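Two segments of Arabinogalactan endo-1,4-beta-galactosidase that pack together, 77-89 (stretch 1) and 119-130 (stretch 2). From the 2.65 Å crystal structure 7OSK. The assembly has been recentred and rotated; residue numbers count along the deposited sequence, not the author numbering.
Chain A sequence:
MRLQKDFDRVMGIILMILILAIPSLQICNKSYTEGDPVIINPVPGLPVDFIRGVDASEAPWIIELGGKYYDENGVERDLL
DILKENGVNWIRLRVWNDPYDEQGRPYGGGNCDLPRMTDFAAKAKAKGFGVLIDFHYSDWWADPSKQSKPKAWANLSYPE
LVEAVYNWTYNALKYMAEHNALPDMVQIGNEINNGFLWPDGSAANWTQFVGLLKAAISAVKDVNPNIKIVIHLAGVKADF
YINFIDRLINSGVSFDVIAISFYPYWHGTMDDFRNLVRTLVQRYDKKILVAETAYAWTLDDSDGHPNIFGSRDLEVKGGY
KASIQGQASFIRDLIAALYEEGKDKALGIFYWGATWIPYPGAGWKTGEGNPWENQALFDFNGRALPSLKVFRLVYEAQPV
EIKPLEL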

# COMPACT_ATOMS: atom_id res chain seq x y z
N ARG A 77 22.06 -1.05 -9.55
CA ARG A 77 21.24 -0.21 -10.42
C ARG A 77 20.35 0.72 -9.59
O ARG A 77 20.21 0.55 -8.38
CB ARG A 77 20.36 -1.06 -11.34
CG ARG A 77 21.11 -2.04 -12.22
CD ARG A 77 21.31 -1.52 -13.62
NE ARG A 77 20.04 -1.18 -14.26
CZ ARG A 77 19.20 -2.06 -14.79
NH1 ARG A 77 19.48 -3.36 -14.75
NH2 ARG A 77 18.07 -1.65 -15.35
N ASP A 78 19.73 1.68 -10.26
CA ASP A 78 18.69 2.50 -9.65
C ASP A 78 17.48 1.60 -9.41
O ASP A 78 17.03 0.91 -10.32
CB ASP A 78 18.33 3.68 -10.55
CG ASP A 78 17.48 4.72 -9.85
OD1 ASP A 78 16.66 4.35 -8.97
OD2 ASP A 78 17.62 5.92 -10.18
N LEU A 79 16.97 1.62 -8.18
CA LEU A 79 15.85 0.75 -7.80
C LEU A 79 14.67 0.87 -8.76
O LEU A 79 14.12 -0.13 -9.21
CB LEU A 79 15.39 1.08 -6.38
CG LEU A 79 14.09 0.43 -5.91
CD1 LEU A 79 14.18 -1.09 -5.95
CD2 LEU A 79 13.73 0.91 -4.53
N LEU A 80 14.29 2.11 -9.08
CA LEU A 80 13.15 2.34 -9.95
C LEU A 80 13.38 1.77 -11.34
O LEU A 80 12.44 1.35 -12.01
CB LEU A 80 12.85 3.84 -10.04
CG LEU A 80 12.24 4.48 -8.79
CD1 LEU A 80 12.16 5.99 -8.96
CD2 LEU A 80 10.86 3.90 -8.49
N ASP A 81 14.63 1.75 -11.78
CA ASP A 81 14.97 1.15 -13.06
C ASP A 81 14.80 -0.37 -12.99
O ASP A 81 14.35 -0.99 -13.95
CB ASP A 81 16.40 1.50 -13.48
CG ASP A 81 16.55 2.95 -13.90
OD1 ASP A 81 15.57 3.53 -14.39
OD2 ASP A 81 17.66 3.50 -13.74
N ILE A 82 15.15 -0.95 -11.85
CA ILE A 82 15.01 -2.39 -11.66
C ILE A 82 13.53 -2.78 -11.68
O ILE A 82 13.15 -3.79 -12.27
CB ILE A 82 15.65 -2.87 -10.34
CG1 ILE A 82 17.14 -2.52 -10.32
CG2 ILE A 82 15.45 -4.38 -10.17
CD1 ILE A 82 17.84 -2.86 -9.01
N LEU A 83 12.70 -1.97 -11.03
CA LEU A 83 11.27 -2.23 -10.97
C LEU A 83 10.62 -2.08 -12.34
O LEU A 83 9.80 -2.91 -12.74
CB LEU A 83 10.60 -1.29 -9.97
CG LEU A 83 11.01 -1.46 -8.50
CD1 LEU A 83 10.27 -0.45 -7.62
CD2 LEU A 83 10.75 -2.88 -8.01
N LYS A 84 11.00 -1.03 -13.06
CA LYS A 84 10.39 -0.75 -14.35
C LYS A 84 10.67 -1.86 -15.35
O LYS A 84 9.77 -2.33 -16.05
CB LYS A 84 10.88 0.59 -14.91
CG LYS A 84 10.03 1.17 -16.04
CD LYS A 84 8.58 1.41 -15.61
CE LYS A 84 7.75 2.01 -16.73
NZ LYS A 84 6.31 2.14 -16.34
N GLU A 85 11.93 -2.30 -15.41
CA GLU A 85 12.33 -3.33 -16.37
C GLU A 85 11.76 -4.69 -15.97
O GLU A 85 11.76 -5.62 -16.78
CB GLU A 85 13.85 -3.40 -16.48
CG GLU A 85 14.55 -4.32 -15.47
CD GLU A 85 16.04 -4.41 -15.71
OE1 GLU A 85 16.59 -3.51 -16.38
OE2 GLU A 85 16.67 -5.39 -15.25
N ASN A 86 11.27 -4.80 -14.74
CA ASN A 86 10.67 -6.04 -14.26
C ASN A 86 9.16 -6.07 -14.44
O ASN A 86 8.52 -7.09 -14.18
CB ASN A 86 11.02 -6.25 -12.78
CG ASN A 86 12.33 -6.97 -12.59
OD1 ASN A 86 12.37 -8.20 -12.48
ND2 ASN A 86 13.43 -6.22 -12.55
N GLY A 87 8.60 -4.96 -14.90
CA GLY A 87 7.19 -4.90 -15.25
C GLY A 87 6.35 -4.02 -14.34
O GLY A 87 5.17 -3.80 -14.60
N VAL A 88 6.95 -3.52 -13.26
CA VAL A 88 6.23 -2.66 -12.33
C VAL A 88 5.98 -1.29 -12.96
O VAL A 88 6.92 -0.66 -13.45
CB VAL A 88 6.99 -2.50 -11.00
CG1 VAL A 88 6.28 -1.52 -10.08
CG2 VAL A 88 7.15 -3.85 -10.32
N ASN A 89 4.73 -0.83 -12.93
CA ASN A 89 4.35 0.44 -13.55
C ASN A 89 3.77 1.45 -12.58
O ASN A 89 3.58 2.62 -12.93
CB ASN A 89 3.35 0.19 -14.67
CG ASN A 89 2.18 -0.67 -14.23
OD1 ASN A 89 2.02 -0.95 -13.04
ND2 ASN A 89 1.35 -1.08 -15.18
N ASP A 119 9.99 13.26 -2.67
CA ASP A 119 11.20 13.23 -3.49
C ASP A 119 11.27 11.94 -4.29
O ASP A 119 11.76 11.93 -5.43
CB ASP A 119 12.45 13.37 -2.63
CG ASP A 119 13.73 13.21 -3.43
OD1 ASP A 119 14.13 14.18 -4.12
OD2 ASP A 119 14.33 12.11 -3.40
N PHE A 120 10.80 10.84 -3.71
CA PHE A 120 10.81 9.56 -4.39
C PHE A 120 9.70 9.50 -5.44
O PHE A 120 9.92 9.03 -6.56
CB PHE A 120 10.65 8.41 -3.39
CG PHE A 120 10.92 7.06 -3.98
CD1 PHE A 120 12.21 6.63 -4.20
CD2 PHE A 120 9.87 6.22 -4.31
CE1 PHE A 120 12.46 5.38 -4.74
CE2 PHE A 120 10.11 4.97 -4.85
CZ PHE A 120 11.41 4.55 -5.07
N ALA A 121 8.52 9.98 -5.06
CA ALA A 121 7.38 10.00 -5.96
C ALA A 121 7.67 10.87 -7.17
O ALA A 121 7.19 10.59 -8.27
CB ALA A 121 6.14 10.50 -5.23
N ALA A 122 8.45 11.92 -6.97
CA ALA A 122 8.83 12.82 -8.05
C ALA A 122 9.71 12.09 -9.06
O ALA A 122 9.52 12.21 -10.27
CB ALA A 122 9.55 14.04 -7.50
N LYS A 123 10.68 11.34 -8.55
CA LYS A 123 11.60 10.59 -9.40
C LYS A 123 10.88 9.46 -10.12
O LYS A 123 11.20 9.14 -11.26
CB LYS A 123 12.76 10.05 -8.57
CG LYS A 123 13.68 11.12 -8.02
CD LYS A 123 14.69 10.55 -7.03
CE LYS A 123 15.52 11.65 -6.38
NZ LYS A 123 16.43 11.11 -5.34
N ALA A 124 9.91 8.85 -9.44
CA ALA A 124 9.13 7.77 -10.01
C ALA A 124 8.26 8.27 -11.16
O ALA A 124 8.22 7.66 -12.23
CB ALA A 124 8.27 7.11 -8.95
N LYS A 125 7.55 9.37 -10.93
CA LYS A 125 6.67 9.94 -11.94
C LYS A 125 7.50 10.45 -13.12
O LYS A 125 7.03 10.50 -14.25
CB LYS A 125 5.82 11.07 -11.36
CG LYS A 125 4.51 11.29 -12.11
CD LYS A 125 3.69 12.43 -11.52
CE LYS A 125 4.32 13.79 -11.82
NZ LYS A 125 3.52 14.92 -11.25
N ALA A 126 8.75 10.82 -12.83
CA ALA A 126 9.67 11.24 -13.88
C ALA A 126 10.10 10.05 -14.73
O ALA A 126 10.44 10.20 -15.90
CB ALA A 126 10.88 11.92 -13.27
N LYS A 127 10.07 8.87 -14.12
CA LYS A 127 10.45 7.63 -14.81
C LYS A 127 9.23 6.89 -15.35
O LYS A 127 9.30 5.70 -15.67
CB LYS A 127 11.25 6.73 -13.87
CG LYS A 127 12.72 7.14 -13.72
CD LYS A 127 13.47 6.23 -12.76
CE LYS A 127 14.97 6.25 -13.02
NZ LYS A 127 15.57 7.60 -12.87
N GLY A 128 8.10 7.59 -15.46
CA GLY A 128 6.91 7.05 -16.11
C GLY A 128 5.93 6.35 -15.20
O GLY A 128 4.83 6.00 -15.63
N PHE A 129 6.31 6.13 -13.94
CA PHE A 129 5.45 5.41 -13.00
C PHE A 129 4.19 6.19 -12.64
O PHE A 129 4.16 7.42 -12.70
CB PHE A 129 6.21 5.09 -11.71
CG PHE A 129 7.31 4.08 -11.88
CD1 PHE A 129 8.59 4.48 -12.23
CD2 PHE A 129 7.08 2.74 -11.66
CE1 PHE A 129 9.61 3.56 -12.37
CE2 PHE A 129 8.09 1.81 -11.80
CZ PHE A 129 9.36 2.22 -12.16
N GLY A 130 3.14 5.45 -12.27
CA GLY A 130 1.97 6.04 -11.65
C GLY A 130 2.18 6.06 -10.14
O GLY A 130 2.89 5.21 -9.61

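What fills the space between the two helices? Their axes come no closer than 10.7 Å and cross at 45°, so side chains must bridge the gap, and Leu80 does most of this work on its side. Its CA-to-CB bond points toward the other stretch, and with chi1 in m and chi2 in t its two methyls reach the second helix. Leu80 CD2 lies 3.5 Å from Phe120 CZ, while Leu80 CD1 sits over one face of the Phe120 ring. Leu80 CD1 also packs against the backbone of the second helix at Ala124, 3.7 Å from Ala124 CA and 4.0 Å from Ala124 CB, whose CA-to-CB bond points sideways. Leu79 adds a looser apolar contact, its CD2 4.4 Å from Phe120 CZ.

How is Phe129 held after the second helix has ended? Its CA-to-CB bond points sideways, but the ring reaches into the first stretch and is buried between two side chains on opposite faces, Leu80 CD2 over one and Lys84 CD over the other. The lysine serves twice: its aliphatic CD makes a CH-pi contact 4.0 Å from the centroid of the Phe129 ring, and its NZ stands 4.9 Å from that same centroid, over the face, as a cation-pi partner. A long, flexible chain ending in a charge can thus cover an aromatic ring and still remain partly exposed. Leu83 CB, 4.3 Å from Phe129 CZ, and Val88 CG1, 4.2 Å from Phe129 CE2, complete the apolar surroundings.

What do charges contribute at the margin? Lys127 points toward the first helix and lays its chain along Leu80, with Lys127 CD 3.7 Å from Leu80 CB, before its amine arrives near two acids. Asp78 OD2 forms a long salt bridge to Lys127 NZ at 3.8 Å; Asp81 OD1 is 4.3 Å from Lys127 NZ, near enough for electrostatic attraction but beyond a salt bridge. Asp78 also caps its own helix, its OD1 accepting from Leu80 N at 3.3 Å, so one carboxylate serves both helix and contact.

Where do the backbones join directly? Beyond both helices, Gly130 N donates to Asn89 O at 2.9 Å with a nearly straight angle of 168°, the only hydrogen bond between the stretches. The same carbonyl receives a CA-H...O contact, Phe129 CA to Asn89 O at 3.4 Å. Glycines help the chains turn toward this junction: Gly87, in a Schellman motif, and Gly128 both adopt positive phi, where a CB would jam against the preceding carbonyl oxygen.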